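Local coordinates for protein putative branched-chain amino acid aminotransferase IlvE (Streptococcus mutans, PDB 4DQN) that probably catalyses reversible amino-group transfer between branched-chain amino acids and 2-oxoglutarate, using pyridoxal 5'-phosphate as cofactor, at residues A228-I233 against I240-P245; S255-A260 against M266-G271; H262-K267 against Y322-G327; F281-A286 against G315-K320. One frame throughout, in Å; residues are numbered along the deposited sequence.

Contact 1 (A228-I233 against I240-P245)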
loop_
_atom_site.group_PDB
_atom_site.type_symbol
_atom_site.label_atom_id
_atom_site.label_comp_id
_atom_site.label_asym_id
_atom_site.label_seq_id
_atom_site.Cartn_x
_atom_site.Cartn_y
_atom_site.Cartn_z
ATOM N N ALA A 228 -4.683 -2.314 15.726
ATOM C CA ALA A 228 -5.210 -1.668 16.940
ATOM C C ALA A 228 -4.096 -1.089 17.812
ATOM O O ALA A 228 -2.936 -1.489 17.685
ATOM C CB ALA A 228 -6.041 -2.662 17.747
ATOM N N ASN A 229 -4.448 -0.159 18.699
ATOM C CA ASN A 229 -3.462 0.460 19.600
ATOM C C ASN A 229 -3.230 -0.392 20.848
ATOM O O ASN A 229 -4.120 -1.128 21.259
ATOM C CB ASN A 229 -3.913 1.859 20.032
ATOM C CG ASN A 229 -3.740 2.907 18.939
ATOM O OD1 ASN A 229 -4.183 4.042 19.083
ATOM N ND2 ASN A 229 -3.113 2.525 17.840
ATOM N N PHE A 230 -2.037 -0.294 21.434
ATOM C CA PHE A 230 -1.706 -0.960 22.691
ATOM C C PHE A 230 -1.961 0.027 23.831
ATOM O O PHE A 230 -1.779 1.242 23.662
ATOM C CB PHE A 230 -0.223 -1.388 22.691
ATOM C CG PHE A 230 0.250 -2.020 23.994
ATOM C CD1 PHE A 230 0.760 -1.234 25.036
ATOM C CD2 PHE A 230 0.195 -3.397 24.170
ATOM C CE1 PHE A 230 1.195 -1.819 26.230
ATOM C CE2 PHE A 230 0.629 -3.991 25.359
ATOM C CZ PHE A 230 1.134 -3.205 26.386
ATOM N N PHE A 231 -2.402 -0.484 24.977
ATOM C CA PHE A 231 -2.439 0.320 26.200
ATOM C C PHE A 231 -2.025 -0.558 27.375
ATOM O O PHE A 231 -2.289 -1.759 27.391
ATOM C CB PHE A 231 -3.818 0.984 26.444
ATOM C CG PHE A 231 -4.909 0.018 26.868
ATOM C CD1 PHE A 231 -5.744 -0.566 25.920
ATOM C CD2 PHE A 231 -5.098 -0.302 28.209
ATOM C CE1 PHE A 231 -6.744 -1.454 26.300
ATOM C CE2 PHE A 231 -6.086 -1.198 28.597
ATOM C CZ PHE A 231 -6.912 -1.774 27.643
ATOM N N GLY A 232 -1.351 0.037 28.354
ATOM C CA GLY A 232 -1.026 -0.694 29.561
ATOM C C GLY A 232 -1.510 0.050 30.790
ATOM O O GLY A 232 -1.615 1.281 30.781
ATOM N N ILE A 233 -1.815 -0.698 31.848
ATOM C CA ILE A 233 -2.169 -0.098 33.129
ATOM C C ILE A 233 -1.088 -0.448 34.144
ATOM O O ILE A 233 -0.780 -1.624 34.335
ATOM C CB ILE A 233 -3.543 -0.589 33.638
ATOM C CG1 ILE A 233 -4.663 0.249 33.028
ATOM C CG2 ILE A 233 -3.669 -0.395 35.126
ATOM C CD1 ILE A 233 -4.981 -0.100 31.652
ATOM N N ILE A 240 -1.172 4.080 30.031
ATOM C CA ILE A 240 -0.096 4.456 29.122
ATOM C C ILE A 240 -0.262 3.796 27.749
ATOM O O ILE A 240 -0.474 2.580 27.644
ATOM C CB ILE A 240 1.298 4.136 29.715
ATOM C CG1 ILE A 240 1.453 4.796 31.093
ATOM C CG2 ILE A 240 2.389 4.621 28.782
ATOM C CD1 ILE A 240 2.805 4.548 31.750
ATOM N N THR A 241 -0.197 4.609 26.699
ATOM C CA THR A 241 -0.337 4.096 25.332
ATOM C C THR A 241 0.821 4.641 24.508
ATOM O O THR A 241 1.252 5.771 24.734
ATOM C CB THR A 241 -1.709 4.500 24.720
ATOM O OG1 THR A 241 -1.904 3.871 23.442
ATOM C CG2 THR A 241 -1.806 6.001 24.561
ATOM N N PRO A 242 1.349 3.835 23.568
ATOM C CA PRO A 242 2.479 4.266 22.739
ATOM C C PRO A 242 2.199 5.518 21.912
ATOM O O PRO A 242 1.103 5.717 21.374
ATOM C CB PRO A 242 2.696 3.071 21.799
ATOM C CG PRO A 242 2.220 1.900 22.595
ATOM C CD PRO A 242 1.016 2.417 23.343
ATOM N N LEU A 243 3.212 6.369 21.819
ATOM C CA LEU A 243 3.168 7.501 20.914
ATOM C C LEU A 243 4.328 7.443 19.926
ATOM O O LEU A 243 5.498 7.563 20.304
ATOM C CB LEU A 243 3.229 8.806 21.701
ATOM C CG LEU A 243 3.329 10.086 20.868
ATOM C CD1 LEU A 243 2.278 10.123 19.741
ATOM C CD2 LEU A 243 3.183 11.274 21.796
ATOM N N SER A 244 4.003 7.266 18.653
ATOM C CA SER A 244 5.006 7.325 17.601
ATOM C C SER A 244 4.366 7.945 16.379
ATOM O O SER A 244 3.152 7.857 16.209
ATOM C CB SER A 244 5.536 5.925 17.274
ATOM O OG SER A 244 5.836 5.798 15.888
ATOM N N PRO A 245 5.181 8.583 15.525
ATOM C CA PRO A 245 4.695 9.149 14.262
ATOM C C PRO A 245 4.473 8.062 13.213
ATOM O O PRO A 245 4.150 8.375 12.062
ATOM C CB PRO A 245 5.858 10.040 13.822
ATOM C CG PRO A 245 7.075 9.375 14.402
ATOM C CD PRO A 245 6.623 8.833 15.729
#
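Phe230 and Pro242 lie across each other at about a right angle, in the hairpin formed by strands 228-234 and 238-241. The proline arrives at the edge of the phenyl ring, near its plane, with CD 4.0 Å from Phe230 CD1. Phe230 CG stands anti to its own backbone nitrogen (chi1 177°), which leaves the ring within reach of that edge-on approach. One residue before the proline, Thr241 turns its hydroxyl back to the facing strand: OG1 donates to Phe230 O over 2.6 Å, almost straight down the carbonyl bond (C=O...donor angle 168°). Pro242 CD presses on the same oxygen at 3.0 Å, a tight fit. Farther along, Gly232 and Ile240 form an antiparallel hydrogen-bonded pair, Gly232 N to Ile240 O at 2.8 Å and Ile240 N to Gly232 O at 2.9 Å. Asn229 has its amide engaged by Leu248 O and Ser250 N, about 9 Å by side chain from Lys188, the predicted cofactor lysine. In this register Phe230 would next pair with Pro242, whose nitrogen carries no hydrogen. The hydroxyl of Thr241 therefore supplies the donor that the backbone cannot, and a buried carbonyl is satisfied where a proline interrupts the backbone bonding.

Contact 2 (S255-A260 against M266-G271)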
loop_
_atom_site.group_PDB
_atom_site.type_symbol
_atom_site.label_atom_id
_atom_site.label_comp_id
_atom_site.label_asym_id
_atom_site.label_seq_id
_atom_site.Cartn_x
_atom_site.Cartn_y
_atom_site.Cartn_z
ATOM N N SER A 255 -10.369 8.214 23.090
ATOM C CA SER A 255 -11.542 8.098 23.961
ATOM C C SER A 255 -11.199 7.469 25.317
ATOM O O SER A 255 -11.683 7.926 26.358
ATOM C CB SER A 255 -12.625 7.284 23.251
ATOM O OG SER A 255 -13.018 7.942 22.055
ATOM N N LEU A 256 -10.365 6.429 25.300
ATOM C CA LEU A 256 -9.949 5.741 26.522
ATOM C C LEU A 256 -9.050 6.631 27.371
ATOM O O LEU A 256 -9.197 6.684 28.598
ATOM C CB LEU A 256 -9.245 4.415 26.195
ATOM C CG LEU A 256 -10.203 3.302 25.743
ATOM C CD1 LEU A 256 -9.470 2.026 25.390
ATOM C CD2 LEU A 256 -11.256 3.026 26.829
ATOM N N LEU A 257 -8.128 7.326 26.713
ATOM C CA LEU A 257 -7.302 8.351 27.353
ATOM C C LEU A 257 -8.181 9.342 28.105
ATOM O O LEU A 257 -7.926 9.686 29.270
ATOM C CB LEU A 257 -6.548 9.117 26.271
ATOM C CG LEU A 257 -5.020 9.151 26.179
ATOM C CD1 LEU A 257 -4.339 8.175 27.111
ATOM C CD2 LEU A 257 -4.589 8.920 24.735
ATOM N N TYR A 258 -9.206 9.813 27.404
ATOM C CA TYR A 258 -10.128 10.805 27.928
ATOM C C TYR A 258 -10.894 10.250 29.124
ATOM O O TYR A 258 -10.924 10.872 30.182
ATOM C CB TYR A 258 -11.093 11.232 26.823
ATOM C CG TYR A 258 -12.007 12.375 27.183
ATOM C CD1 TYR A 258 -13.133 12.176 27.975
ATOM C CD2 TYR A 258 -11.762 13.649 26.708
ATOM C CE1 TYR A 258 -13.971 13.223 28.298
ATOM C CE2 TYR A 258 -12.595 14.704 27.027
ATOM C CZ TYR A 258 -13.699 14.484 27.815
ATOM O OH TYR A 258 -14.538 15.535 28.119
ATOM N N LEU A 259 -11.505 9.079 28.962
ATOM C CA LEU A 259 -12.336 8.513 30.031
ATOM C C LEU A 259 -11.506 8.123 31.249
ATOM O O LEU A 259 -11.917 8.368 32.381
ATOM C CB LEU A 259 -13.152 7.320 29.529
ATOM C CG LEU A 259 -14.127 7.646 28.393
ATOM C CD1 LEU A 259 -14.825 6.395 27.890
ATOM C CD2 LEU A 259 -15.148 8.693 28.855
ATOM N N ALA A 260 -10.334 7.537 31.023
ATOM C CA ALA A 260 -9.437 7.189 32.127
ATOM C C ALA A 260 -9.191 8.387 33.047
ATOM O O ALA A 260 -9.259 8.270 34.278
ATOM C CB ALA A 260 -8.113 6.643 31.590
ATOM N N MET A 266 -7.490 8.851 36.577
ATOM C CA MET A 266 -6.190 8.252 36.293
ATOM C C MET A 266 -5.328 9.200 35.487
ATOM O O MET A 266 -5.827 10.012 34.700
ATOM C CB MET A 266 -6.345 6.947 35.499
ATOM C CG MET A 266 -7.180 5.875 36.177
ATOM S SD MET A 266 -7.608 4.529 35.044
ATOM C CE MET A 266 -6.035 3.680 34.885
ATOM N N LYS A 267 -4.023 9.098 35.685
ATOM C CA LYS A 267 -3.084 9.775 34.815
ATOM C C LYS A 267 -3.131 8.993 33.515
ATOM O O LYS A 267 -3.025 7.763 33.517
ATOM C CB LYS A 267 -1.681 9.752 35.423
ATOM C CG LYS A 267 -0.611 10.400 34.554
ATOM C CD LYS A 267 0.688 10.594 35.343
ATOM C CE LYS A 267 1.835 9.796 34.739
ATOM N NZ LYS A 267 3.105 9.985 35.498
ATOM N N ALA A 268 -3.336 9.703 32.414
ATOM C CA ALA A 268 -3.526 9.075 31.110
ATOM C C ALA A 268 -2.620 9.749 30.103
ATOM O O ALA A 268 -2.862 10.900 29.716
ATOM C CB ALA A 268 -4.990 9.203 30.670
ATOM N N ILE A 269 -1.584 9.033 29.662
ATOM C CA ILE A 269 -0.597 9.638 28.775
ATOM C C ILE A 269 -0.190 8.785 27.582
ATOM O O ILE A 269 -0.248 7.550 27.617
ATOM C CB ILE A 269 0.696 10.030 29.533
ATOM C CG1 ILE A 269 1.397 8.783 30.078
ATOM C CG2 ILE A 269 0.393 11.053 30.641
ATOM C CD1 ILE A 269 2.922 8.854 29.954
ATOM N N GLU A 270 0.215 9.477 26.522
ATOM C CA GLU A 270 0.850 8.846 25.388
ATOM C C GLU A 270 2.349 8.953 25.646
ATOM O O GLU A 270 2.906 10.058 25.671
ATOM C CB GLU A 270 0.483 9.576 24.090
ATOM C CG GLU A 270 -1.023 9.729 23.830
ATOM C CD GLU A 270 -1.315 10.359 22.480
ATOM O OE1 GLU A 270 -0.738 9.903 21.471
ATOM O OE2 GLU A 270 -2.115 11.314 22.422
ATOM N N GLY A 271 2.999 7.813 25.861
ATOM C CA GLY A 271 4.431 7.791 26.100
ATOM C C GLY A 271 5.046 6.559 25.477
ATOM O O GLY A 271 4.329 5.710 24.941
#
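Two flat groups meet this interface, the carboxylate of Glu270 beside Leu257 and the peptide carbonyl of Ala260, met obliquely by the nitrogen of Met266. The carboxylate brings OE2 to 4.1 Å from Leu257 CD2, while the methylene before it, Glu270 CG, touches the same methyl at 3.8 Å; the two side chains cross at about a right angle. Met266 N donates to Ala260 O over 3.0 Å, tilted 34° out of the carbonyl plane. That bond ties the end of helix 251-262 to the approach to strand 267-270 in a beta-alpha-beta unit, helix nearly antiparallel to strand. Between these points the packing is apolar. Leu257 CD1 rests 3.8 Å from Ala268 CB, and Ala260 CB lies 4.1 Å from Ala268 CB. Met266 CG stands anti to the carbonyl carbon (chi1 -59°), and an extended chi2 brings SD 4.1 Å from Ala260 CB. With small alanines on both partners, the short axes come within 7.6 Å. The chemistry thus divides along the helix: one backbone bond fixes its end, methyls fill the middle, and the aliphatic part of Glu270 borders Leu257 while its acid carries a long, weak ion pair with Lys253.

Contact 3 (H262-K267 against Y322-G327)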
loop_
_atom_site.group_PDB
_atom_site.type_symbol
_atom_site.label_atom_id
_atom_site.label_comp_id
_atom_site.label_asym_id
_atom_site.label_seq_id
_atom_site.Cartn_x
_atom_site.Cartn_y
_atom_site.Cartn_z
ATOM N N HIS A 262 -10.947 11.601 32.950
ATOM C CA HIS A 262 -12.097 12.410 33.372
ATOM C C HIS A 262 -13.200 11.636 34.096
ATOM O O HIS A 262 -14.084 12.236 34.716
ATOM C CB HIS A 262 -12.652 13.208 32.183
ATOM C CG HIS A 262 -11.664 14.172 31.599
ATOM N ND1 HIS A 262 -11.167 15.244 32.310
ATOM C CD2 HIS A 262 -11.060 14.215 30.386
ATOM C CE1 HIS A 262 -10.309 15.911 31.557
ATOM N NE2 HIS A 262 -10.225 15.306 30.386
ATOM N N ARG A 263 -13.158 10.309 34.020
ATOM C CA ARG A 263 -14.141 9.485 34.719
ATOM C C ARG A 263 -13.490 8.734 35.870
ATOM O O ARG A 263 -14.120 8.487 36.906
ATOM C CB ARG A 263 -14.783 8.474 33.761
ATOM C CG ARG A 263 -15.541 9.088 32.597
ATOM C CD ARG A 263 -16.759 9.806 33.106
ATOM N NE ARG A 263 -17.877 9.705 32.170
ATOM C CZ ARG A 263 -18.093 10.613 31.241
ATOM N NH1 ARG A 263 -17.269 11.628 31.183
ATOM N NH2 ARG A 263 -19.108 10.537 30.404
ATOM N N PHE A 264 -12.231 8.352 35.692
ATOM C CA PHE A 264 -11.598 7.485 36.686
ATOM C C PHE A 264 -10.455 8.134 37.464
ATOM O O PHE A 264 -9.884 7.517 38.364
ATOM C CB PHE A 264 -11.170 6.169 36.041
ATOM C CG PHE A 264 -12.327 5.360 35.523
ATOM C CD1 PHE A 264 -12.676 5.404 34.180
ATOM C CD2 PHE A 264 -13.082 4.576 36.389
ATOM C CE1 PHE A 264 -13.758 4.664 33.700
ATOM C CE2 PHE A 264 -14.161 3.837 35.923
ATOM C CZ PHE A 264 -14.496 3.880 34.573
ATOM N N GLY A 265 -10.139 9.382 37.132
ATOM C CA GLY A 265 -9.118 10.124 37.858
ATOM C C GLY A 265 -7.715 9.561 37.688
ATOM O O GLY A 265 -6.848 9.771 38.552
ATOM N N MET A 266 -7.490 8.851 36.577
ATOM C CA MET A 266 -6.190 8.252 36.293
ATOM C C MET A 266 -5.328 9.200 35.487
ATOM O O MET A 266 -5.827 10.012 34.700
ATOM C CB MET A 266 -6.345 6.947 35.499
ATOM C CG MET A 266 -7.180 5.875 36.177
ATOM S SD MET A 266 -7.608 4.529 35.044
ATOM C CE MET A 266 -6.035 3.680 34.885
ATOM N N LYS A 267 -4.023 9.098 35.685
ATOM C CA LYS A 267 -3.084 9.775 34.815
ATOM C C LYS A 267 -3.131 8.993 33.515
ATOM O O LYS A 267 -3.025 7.763 33.517
ATOM C CB LYS A 267 -1.681 9.752 35.423
ATOM C CG LYS A 267 -0.611 10.400 34.554
ATOM C CD LYS A 267 0.688 10.594 35.343
ATOM C CE LYS A 267 1.835 9.796 34.739
ATOM N NZ LYS A 267 3.105 9.985 35.498
ATOM N N TYR A 322 -13.872 -0.625 29.767
ATOM C CA TYR A 322 -14.740 -1.238 28.757
ATOM C C TYR A 322 -16.209 -0.920 29.023
ATOM O O TYR A 322 -16.937 -0.491 28.117
ATOM C CB TYR A 322 -14.539 -2.755 28.722
ATOM C CG TYR A 322 -15.410 -3.491 27.705
ATOM C CD1 TYR A 322 -14.972 -3.692 26.394
ATOM C CD2 TYR A 322 -16.662 -3.998 28.060
ATOM C CE1 TYR A 322 -15.764 -4.373 25.464
ATOM C CE2 TYR A 322 -17.459 -4.670 27.141
ATOM C CZ TYR A 322 -17.003 -4.857 25.843
ATOM O OH TYR A 322 -17.786 -5.530 24.921
ATOM N N ASP A 323 -16.645 -1.146 30.263
ATOM C CA ASP A 323 -18.028 -0.868 30.653
ATOM C C ASP A 323 -18.406 0.593 30.398
ATOM O O ASP A 323 -19.482 0.884 29.859
ATOM C CB ASP A 323 -18.262 -1.236 32.130
ATOM C CG ASP A 323 -18.294 -2.735 32.355
ATOM O OD1 ASP A 323 -18.367 -3.481 31.351
ATOM O OD2 ASP A 323 -18.266 -3.176 33.528
ATOM N N GLU A 324 -17.512 1.510 30.754
ATOM C CA GLU A 324 -17.786 2.940 30.609
ATOM C C GLU A 324 -17.789 3.387 29.147
ATOM O O GLU A 324 -18.649 4.168 28.735
ATOM C CB GLU A 324 -16.778 3.761 31.425
ATOM C CG GLU A 324 -17.093 5.253 31.514
ATOM C CD GLU A 324 -18.100 5.595 32.605
ATOM O OE1 GLU A 324 -18.623 4.677 33.278
ATOM O OE2 GLU A 324 -18.370 6.800 32.796
ATOM N N LEU A 325 -16.836 2.906 28.355
ATOM C CA LEU A 325 -16.793 3.297 26.942
ATOM C C LEU A 325 -17.995 2.764 26.165
ATOM O O LEU A 325 -18.662 3.524 25.460
ATOM C CB LEU A 325 -15.495 2.829 26.273
ATOM C CG LEU A 325 -15.380 3.081 24.763
ATOM C CD1 LEU A 325 -15.362 4.573 24.466
ATOM C CD2 LEU A 325 -14.133 2.392 24.179
ATOM N N THR A 326 -18.275 1.466 26.295
ATOM C CA THR A 326 -19.408 0.870 25.591
ATOM C C THR A 326 -20.736 1.435 26.112
ATOM O O THR A 326 -21.677 1.642 25.338
ATOM C CB THR A 326 -19.408 -0.679 25.663
ATOM O OG1 THR A 326 -19.413 -1.107 27.031
ATOM C CG2 THR A 326 -18.184 -1.247 24.970
ATOM N N GLY A 327 -20.811 1.715 27.411
ATOM C CA GLY A 327 -22.011 2.339 27.960
ATOM C C GLY A 327 -22.315 3.657 27.267
ATOM O O GLY A 327 -23.459 3.952 26.912
#
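Arg263 and Glu324 bring their backbones no closer than 8.5 Å between CA atoms, so the turn that leaves helix 251-262, with Gly265 at positive phi (67°), meets helix 316-329 through side chains alone. A surface salt bridge and an aromatic edge join these two parts of the class-IV aminotransferase fold. Arg263 bends at chi2 and chi3 and offers NE, not the tip of its guanidinium, to Glu324 OE2. The oxygen is met on its anti lone pair, away from the other carboxylate oxygen, and the bond is far from straight, with an N-H...O angle of 137°. Guanidinium and carboxylate planes stand almost perpendicular, a turn that leaves this pair joined by one nitrogen and one oxygen. A weak hydrogen bond from Arg263 NH2 to Lys334 O gives the guanidinium a second point of attachment. Phe264 passes Glu324 in the opposite direction and sets its ring edge against the aliphatic part of the acid, CE1 lying 4.0 Å from Glu324 CG. The glutamate is thus used along its length, carbon toward the ring and oxygen toward the arginine. Phe264 CE1 and CZ are each 3.9 Å from Glu324 CB, while Arg263 NE stands 3.0 Å from Glu324 OE2.

Contact 4 (F281-A286 against G315-K320)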
loop_
_atom_site.group_PDB
_atom_site.type_symbol
_atom_site.label_atom_id
_atom_site.label_comp_id
_atom_site.label_asym_id
_atom_site.label_seq_id
_atom_site.Cartn_x
_atom_site.Cartn_y
_atom_site.Cartn_z
ATOM N N PHE A 281 3.477 -3.146 33.694
ATOM C CA PHE A 281 2.029 -3.162 33.481
ATOM C C PHE A 281 1.295 -4.319 34.153
ATOM O O PHE A 281 1.597 -5.489 33.921
ATOM C CB PHE A 281 1.716 -3.103 31.982
ATOM C CG PHE A 281 2.267 -1.885 31.319
ATOM C CD1 PHE A 281 1.805 -0.627 31.684
ATOM C CD2 PHE A 281 3.267 -1.986 30.355
ATOM C CE1 PHE A 281 2.311 0.517 31.100
ATOM C CE2 PHE A 281 3.783 -0.847 29.759
ATOM C CZ PHE A 281 3.301 0.414 30.132
ATOM N N VAL A 282 0.315 -3.967 34.982
ATOM C CA VAL A 282 -0.491 -4.945 35.704
ATOM C C VAL A 282 -1.627 -5.474 34.814
ATOM O O VAL A 282 -2.112 -6.600 34.994
ATOM C CB VAL A 282 -1.000 -4.320 37.034
ATOM C CG1 VAL A 282 -2.313 -4.898 37.461
ATOM C CG2 VAL A 282 0.042 -4.505 38.132
ATOM N N GLU A 283 -2.026 -4.659 33.837
ATOM C CA GLU A 283 -2.981 -5.074 32.804
ATOM C C GLU A 283 -2.567 -4.482 31.466
ATOM O O GLU A 283 -1.946 -3.415 31.418
ATOM C CB GLU A 283 -4.401 -4.582 33.122
ATOM C CG GLU A 283 -5.028 -5.098 34.407
ATOM C CD GLU A 283 -6.390 -4.452 34.663
ATOM O OE1 GLU A 283 -7.119 -4.179 33.682
ATOM O OE2 GLU A 283 -6.733 -4.205 35.839
ATOM N N ALA A 284 -2.940 -5.152 30.379
ATOM C CA ALA A 284 -2.677 -4.635 29.040
ATOM C C ALA A 284 -3.775 -5.059 28.084
ATOM O O ALA A 284 -4.400 -6.099 28.276
ATOM C CB ALA A 284 -1.327 -5.129 28.529
ATOM N N GLY A 285 -3.993 -4.264 27.039
ATOM C CA GLY A 285 -4.935 -4.645 26.006
ATOM C C GLY A 285 -4.703 -3.941 24.686
ATOM O O GLY A 285 -3.794 -3.116 24.544
ATOM N N ALA A 286 -5.535 -4.283 23.713
ATOM C CA ALA A 286 -5.553 -3.608 22.428
ATOM C C ALA A 286 -6.873 -2.869 22.331
ATOM O O ALA A 286 -7.887 -3.338 22.853
ATOM C CB ALA A 286 -5.434 -4.633 21.295
ATOM N N GLY A 315 -8.536 -8.105 33.733
ATOM C CA GLY A 315 -8.325 -7.224 34.864
ATOM C C GLY A 315 -9.458 -6.254 35.121
ATOM O O GLY A 315 -10.216 -5.910 34.208
ATOM N N PRO A 316 -9.572 -5.803 36.376
ATOM C CA PRO A 316 -10.602 -4.879 36.853
ATOM C C PRO A 316 -10.600 -3.529 36.152
ATOM O O PRO A 316 -11.683 -2.998 35.892
ATOM C CB PRO A 316 -10.241 -4.690 38.339
ATOM C CG PRO A 316 -8.814 -5.171 38.470
ATOM C CD PRO A 316 -8.728 -6.293 37.481
ATOM N N VAL A 317 -9.425 -2.964 35.878
ATOM C CA VAL A 317 -9.361 -1.626 35.293
ATOM C C VAL A 317 -9.803 -1.697 33.835
ATOM O O VAL A 317 -10.557 -0.835 33.363
ATOM C CB VAL A 317 -7.940 -1.006 35.415
ATOM C CG1 VAL A 317 -7.870 0.351 34.704
ATOM C CG2 VAL A 317 -7.540 -0.866 36.882
ATOM N N THR A 318 -9.346 -2.733 33.133
ATOM C CA THR A 318 -9.803 -2.990 31.766
ATOM C C THR A 318 -11.327 -3.126 31.756
ATOM O O THR A 318 -12.010 -2.514 30.937
ATOM C CB THR A 318 -9.159 -4.264 31.165
ATOM O OG1 THR A 318 -7.738 -4.085 31.067
ATOM C CG2 THR A 318 -9.712 -4.546 29.767
ATOM N N HIS A 319 -11.859 -3.914 32.686
ATOM C CA HIS A 319 -13.308 -4.087 32.792
ATOM C C HIS A 319 -14.034 -2.760 32.960
ATOM O O HIS A 319 -15.064 -2.522 32.331
ATOM C CB HIS A 319 -13.647 -4.991 33.978
ATOM C CG HIS A 319 -13.905 -6.416 33.604
ATOM N ND1 HIS A 319 -13.074 -7.451 33.982
ATOM C CD2 HIS A 319 -14.919 -6.984 32.910
ATOM C CE1 HIS A 319 -13.556 -8.591 33.518
ATOM N NE2 HIS A 319 -14.674 -8.336 32.863
ATOM N N LYS A 320 -13.492 -1.900 33.816
ATOM C CA LYS A 320 -14.121 -0.620 34.140
ATOM C C LYS A 320 -14.121 0.329 32.953
ATOM O O LYS A 320 -15.093 1.044 32.716
ATOM C CB LYS A 320 -13.399 0.042 35.321
ATOM C CG LYS A 320 -13.926 -0.375 36.687
ATOM C CD LYS A 320 -12.877 -0.146 37.769
ATOM C CE LYS A 320 -12.167 1.192 37.590
ATOM N NZ LYS A 320 -10.954 1.319 38.474
HETATM O O HOH W 1 -6.761 -5.974 29.731
#
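Glu283 reaches from strand 281-288 to the first turn of helix 316-329, where its carboxylate accepts N-H groups at the helix N terminus. The strand bears a classic beta bulge, Val282 and Glu283 both facing Ile233, and Gly315 occupies the N-cap position. Hydrogen bonds dominate the contact. Val317 N donates to Glu283 OE2 over 3.0 Å, and Thr318 N to Glu283 OE1 over 2.7 Å; each oxygen uses its syn lone pair, so the carboxylate straddles two successive amides. Thr318 OG1 adds a third bond, also 2.7 Å long, to Glu283 OE1, approaching nearly along the C-O direction. Three donors therefore grip this buried acid and restrict its rotation. These donors and the positive end of the helix dipole would probably favour the ionised form despite burial.

Close packing completes the grip. Glu283 runs extended beyond CG (chi2 175°), which carries its flat end 3.4 Å from Gly315 CA, measured at Glu283 CD, where the glycine has no side chain to intervene. Pro316 brings CD within 3.3 Å of Glu283 OE2, and its ring nitrogen has no hydrogen to offer there. Val317 also leans on Ile233, the residue facing the bulge.

One water bridges strand backbone and threonine side chain, donating to Ala284 O at 2.8 Å and to Thr318 OG1 at 2.5 Å, a doubtfully short length.

How the contacts relate
From the N terminus, contact 1 comes first, closing a short hairpin between strands 228-234 and 238-241. Contact 2 follows in series, folding helix 251-262 back against strand 267-270, which runs parallel to 238-241 in the same sheet; Thr241 joins the two contacts through backbone bonds to Ile269 and Gly271. Contact 3 opens just before the second segment of contact 2, overlapping it at Met266 and Lys267, and spans a long loop to helix 316-329. Contact 4 lies wholly within that span, tying the same helix to strand 281-288, the sheet neighbour of 228-234. Ile233 and Met266 both pack on Val317, so this helix meets both the hairpin and the turn into strand 267-270.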